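PDB 1RKX: CDP-glucose-4,6-dehydratase from Yersinia pseudotuberculosis, which converts CDP-D-glucose to CDP-4-keto-6-deoxy-D-glucose with loss of water, probably using its bound NAD as hydride carrier, as in related sugar-nucleotide dehydratases. Local coordinates for residues C[280-284]-C[333-337]; C[328-332]-C[345-349]. All blocks are in the same frame, centred on the assembly; numbering follows the deposited sequence.

Interaction 1 of 2, residues C[280-284]-C[333-337]; sequences VKYWG and HKNWL
Trp283 and Lys334 bring the two backbones nearest to each other, CA to CA 8.4 Å, where the last turn of helix 272-283 faces the later part of helix 322-338; Gly284 then leaves the helix with a positive phi. The indole of Trp283 reaches across the gap and Lys334 runs along one face of it in the opposite direction. The last two atoms of this lysine side chain do separate work. A bend at chi3 (54°) brings CE over the indole, 4.3 Å from the centroid of the six-membered ring, a CH-pi contact. The extended last bond carries NZ on over the five-membered ring on the same face, in a cation-pi arrangement 4.8 Å from that centroid. The same NZ donates a hydrogen bond of 3.1 Å to Trp283 O, meeting a lone pair in the carbonyl plane. One residue is thus gripped by both its ring and its carbonyl, and the negative end of the helix probably steadies the ammonium charge. At the far rim of the indole, Leu337 CD1 presses on Trp283 CH2 in the ring plane, 3.5 Å away. His333 brings CD2 to the same CH2 more loosely, while its NE2 is hydrogen-bonded to Glu216. Phe215 also meets the indole, so helix 207-216 joins the group. This is helix-helix packing at the surface of the C-terminal part of an extended short-chain dehydrogenase/reductase fold.

Interaction 2 of 2, residues C[328-332]-C[345-349]; sequences YIVGW and YSITE
Tyr345 turns the edge of its ring toward the face of Trp332, an offset edge-to-face pair with centroids 5.2 Å apart (the five-membered ring on the indole side) and planes at 79°. Tyr345 CD2 and CE2 straddle Trp332 CD1, with CD2 to CD1 at 3.5 Å. Segments 328-332 and 345-349 of their helices run nearly antiparallel, axes 11.8 Å apart. The tryptophan uses its rim as well: NE1 donates to Ser346 OG at 3.1 Å, with the oxygen close to the indole plane. Ser346 OG is also hydrogen-bonded to Met342 O one turn back, which sets the hydroxyl to receive the indole N-H. The phenol of Tyr345 extends past this pair to the neighbouring backbone, where its OH comes within 3.4 Å of Gly331 C; glycine has no side chain to block that approach. Tyr328 and Glu349 pair differently, sliding past each other with ring and carboxylate planes 76° apart. The carboxylate sits at the ring edge, OE1 being 3.3 Å from Tyr328 CD2, and a bend at chi2 (129°) helps bring the acid there. A water joins the two halves, donating to Tyr328 O at 2.9 Å and to Glu349 OE1 at 2.6 Å. Tyr345 OH lies on the water's accepting side, though the modelled separation is doubtfully short. Glu349 OE2 is bonded in turn to His234 NE2. The buried carboxylate is therefore met by the water at one oxygen and the histidine at the other, an environment that would probably stabilise its negative charge, while the indole N-H is paired with a hydroxyl.

Helix 322-338 takes part in both contacts: interaction 1 ties its later residues to the end of helix 272-283, and interaction 2 packs the preceding turn against helix 342-355. The first lies at the surface, its centre about 24 Å from the centre of the chain, and combines a lysine charge set against an aromatic face and a helix end with apolar packing. The second, its centre about 17 Å from that of the chain, is partly buried and relies on neutral aromatic packing, an indole-to-hydroxyl bond and a water beside an enclosed acid. Val330 is one place where they meet, its CG1 lying 3.5 Å from Trp283 CE3. In interaction 2 the Trp332 side chain is about 12 Å from NAD.

Interaction 1 of 2, residues C[280-284]-C[333-337]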
# COMPACT_ATOMS: atom_id res chain seq x y z
N VAL C 280 8.82 -18.42 -38.28
CA VAL C 280 9.09 -19.49 -39.23
C VAL C 280 8.32 -19.20 -40.51
O VAL C 280 8.82 -19.41 -41.61
CB VAL C 280 8.66 -20.86 -38.67
CG1 VAL C 280 8.59 -21.89 -39.80
CG2 VAL C 280 9.65 -21.33 -37.62
N LYS C 281 7.09 -18.72 -40.35
CA LYS C 281 6.23 -18.40 -41.47
C LYS C 281 6.74 -17.18 -42.24
O LYS C 281 6.67 -17.13 -43.46
CB LYS C 281 4.80 -18.14 -40.99
CG LYS C 281 4.18 -19.31 -40.26
CD LYS C 281 2.77 -18.99 -39.78
CE LYS C 281 2.17 -20.16 -39.01
NZ LYS C 281 0.80 -19.84 -38.51
N TYR C 282 7.25 -16.20 -41.51
CA TYR C 282 7.77 -14.99 -42.13
C TYR C 282 9.09 -15.27 -42.82
O TYR C 282 9.42 -14.64 -43.83
CB TYR C 282 7.94 -13.88 -41.09
CG TYR C 282 6.64 -13.37 -40.53
CD1 TYR C 282 6.62 -12.57 -39.39
CD2 TYR C 282 5.42 -13.66 -41.15
CE1 TYR C 282 5.42 -12.09 -38.87
CE2 TYR C 282 4.22 -13.18 -40.64
CZ TYR C 282 4.23 -12.40 -39.50
OH TYR C 282 3.04 -11.93 -38.99
N TRP C 283 9.85 -16.21 -42.28
CA TRP C 283 11.15 -16.55 -42.84
C TRP C 283 11.01 -17.44 -44.07
O TRP C 283 11.56 -17.13 -45.13
CB TRP C 283 12.01 -17.26 -41.79
CG TRP C 283 13.42 -17.46 -42.24
CD1 TRP C 283 13.91 -18.50 -42.98
CD2 TRP C 283 14.52 -16.56 -42.03
NE1 TRP C 283 15.25 -18.31 -43.24
CE2 TRP C 283 15.65 -17.12 -42.67
CE3 TRP C 283 14.66 -15.33 -41.37
CZ2 TRP C 283 16.90 -16.50 -42.66
CZ3 TRP C 283 15.90 -14.71 -41.36
CH2 TRP C 283 17.01 -15.30 -42.00
N GLY C 284 10.28 -18.54 -43.93
CA GLY C 284 10.08 -19.44 -45.04
C GLY C 284 11.14 -20.52 -45.09
O GLY C 284 11.86 -20.74 -44.12
N HIS C 333 16.65 -8.78 -40.72
CA HIS C 333 17.72 -9.76 -40.73
C HIS C 333 18.11 -10.26 -42.11
O HIS C 333 19.29 -10.18 -42.48
CB HIS C 333 17.37 -10.95 -39.84
CG HIS C 333 18.58 -11.59 -39.23
ND1 HIS C 333 19.42 -10.92 -38.36
CD2 HIS C 333 19.10 -12.83 -39.38
CE1 HIS C 333 20.40 -11.73 -38.01
NE2 HIS C 333 20.23 -12.89 -38.61
N LYS C 334 17.16 -10.76 -42.89
CA LYS C 334 17.50 -11.26 -44.21
C LYS C 334 18.08 -10.20 -45.14
O LYS C 334 18.88 -10.51 -46.02
CB LYS C 334 16.32 -11.98 -44.87
CG LYS C 334 14.97 -11.29 -44.78
CD LYS C 334 13.91 -12.12 -45.51
CE LYS C 334 13.87 -13.56 -45.02
NZ LYS C 334 12.88 -14.40 -45.77
N ASN C 335 17.69 -8.94 -44.96
CA ASN C 335 18.26 -7.90 -45.79
C ASN C 335 19.72 -7.75 -45.40
O ASN C 335 20.59 -7.55 -46.25
CB ASN C 335 17.52 -6.57 -45.60
CG ASN C 335 16.43 -6.37 -46.64
OD1 ASN C 335 15.28 -6.77 -46.43
ND2 ASN C 335 16.79 -5.76 -47.77
N TRP C 336 20.00 -7.86 -44.10
CA TRP C 336 21.37 -7.77 -43.60
C TRP C 336 22.18 -8.93 -44.17
O TRP C 336 23.30 -8.74 -44.65
CB TRP C 336 21.38 -7.82 -42.07
CG TRP C 336 22.75 -8.02 -41.50
CD1 TRP C 336 23.80 -7.15 -41.56
CD2 TRP C 336 23.22 -9.18 -40.81
NE1 TRP C 336 24.91 -7.71 -40.95
CE2 TRP C 336 24.58 -8.95 -40.49
CE3 TRP C 336 22.64 -10.40 -40.44
CZ2 TRP C 336 25.36 -9.89 -39.81
CZ3 TRP C 336 23.41 -11.34 -39.76
CH2 TRP C 336 24.76 -11.08 -39.46
N LEU C 337 21.61 -10.13 -44.12
CA LEU C 337 22.27 -11.33 -44.63
C LEU C 337 22.55 -11.25 -46.13
O LEU C 337 23.57 -11.75 -46.61
CB LEU C 337 21.42 -12.57 -44.35
CG LEU C 337 21.30 -13.04 -42.90
CD1 LEU C 337 20.25 -14.14 -42.80
CD2 LEU C 337 22.65 -13.54 -42.41

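Interaction 2 of 2, residues C[328-332]-C[345-349]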
# COMPACT_ATOMS: atom_id res chain seq x y z
N TYR C 328 8.79 -7.30 -39.37
CA TYR C 328 9.88 -6.35 -39.59
C TYR C 328 11.23 -6.94 -39.16
O TYR C 328 12.25 -6.68 -39.81
CB TYR C 328 9.64 -5.04 -38.82
CG TYR C 328 8.72 -4.05 -39.50
CD1 TYR C 328 7.36 -3.97 -39.18
CD2 TYR C 328 9.22 -3.15 -40.45
CE1 TYR C 328 6.53 -3.03 -39.78
CE2 TYR C 328 8.39 -2.20 -41.06
CZ TYR C 328 7.05 -2.15 -40.72
OH TYR C 328 6.23 -1.21 -41.33
N ILE C 329 11.24 -7.73 -38.07
CA ILE C 329 12.46 -8.34 -37.53
C ILE C 329 13.08 -9.27 -38.56
O ILE C 329 14.27 -9.17 -38.88
CB ILE C 329 12.19 -9.18 -36.25
CG1 ILE C 329 11.47 -8.34 -35.20
CG2 ILE C 329 13.50 -9.73 -35.70
CD1 ILE C 329 12.09 -7.02 -34.95
N VAL C 330 12.28 -10.20 -39.07
CA VAL C 330 12.75 -11.15 -40.05
C VAL C 330 13.23 -10.41 -41.29
O VAL C 330 14.26 -10.73 -41.87
CB VAL C 330 11.64 -12.16 -40.43
CG1 VAL C 330 12.09 -13.03 -41.60
CG2 VAL C 330 11.30 -13.03 -39.23
N GLY C 331 12.47 -9.39 -41.70
CA GLY C 331 12.85 -8.63 -42.87
C GLY C 331 14.21 -7.97 -42.70
O GLY C 331 15.06 -8.05 -43.59
N TRP C 332 14.40 -7.31 -41.56
CA TRP C 332 15.66 -6.64 -41.29
C TRP C 332 16.81 -7.63 -41.35
O TRP C 332 17.84 -7.38 -41.99
CB TRP C 332 15.61 -5.99 -39.90
CG TRP C 332 16.66 -4.95 -39.67
CD1 TRP C 332 16.50 -3.59 -39.74
CD2 TRP C 332 18.04 -5.17 -39.34
NE1 TRP C 332 17.68 -2.96 -39.46
CE2 TRP C 332 18.65 -3.90 -39.22
CE3 TRP C 332 18.82 -6.31 -39.14
CZ2 TRP C 332 20.00 -3.74 -38.90
CZ3 TRP C 332 20.17 -6.16 -38.82
CH2 TRP C 332 20.75 -4.88 -38.71
N TYR C 345 18.41 1.00 -44.85
CA TYR C 345 17.30 0.13 -44.50
C TYR C 345 16.73 0.51 -43.13
O TYR C 345 15.52 0.58 -42.95
CB TYR C 345 17.73 -1.33 -44.46
CG TYR C 345 16.58 -2.30 -44.33
CD1 TYR C 345 15.92 -2.79 -45.46
CD2 TYR C 345 16.13 -2.71 -43.07
CE1 TYR C 345 14.84 -3.66 -45.34
CE2 TYR C 345 15.05 -3.58 -42.94
CZ TYR C 345 14.41 -4.05 -44.08
OH TYR C 345 13.34 -4.92 -43.97
N SER C 346 17.62 0.77 -42.17
CA SER C 346 17.18 1.14 -40.83
C SER C 346 16.49 2.49 -40.82
O SER C 346 15.54 2.70 -40.06
CB SER C 346 18.38 1.15 -39.86
OG SER C 346 18.92 -0.15 -39.74
N ILE C 347 16.95 3.40 -41.66
CA ILE C 347 16.33 4.72 -41.74
C ILE C 347 14.90 4.57 -42.26
O ILE C 347 13.98 5.21 -41.76
CB ILE C 347 17.10 5.65 -42.71
CG1 ILE C 347 18.54 5.83 -42.22
CG2 ILE C 347 16.38 6.99 -42.82
CD1 ILE C 347 18.65 6.36 -40.81
N THR C 348 14.74 3.71 -43.26
CA THR C 348 13.42 3.47 -43.83
C THR C 348 12.51 2.82 -42.79
O THR C 348 11.31 3.09 -42.76
CB THR C 348 13.51 2.56 -45.08
OG1 THR C 348 14.21 3.26 -46.12
CG2 THR C 348 12.12 2.17 -45.57
N GLU C 349 13.08 1.95 -41.95
CA GLU C 349 12.28 1.30 -40.92
C GLU C 349 11.74 2.35 -39.97
O GLU C 349 10.58 2.30 -39.57
CB GLU C 349 13.12 0.28 -40.15
CG GLU C 349 12.31 -0.51 -39.15
CD GLU C 349 12.52 -2.00 -39.29
OE1 GLU C 349 12.49 -2.51 -40.43
OE2 GLU C 349 12.72 -2.68 -38.26
O HOH W 1 12.18 -4.70 -41.88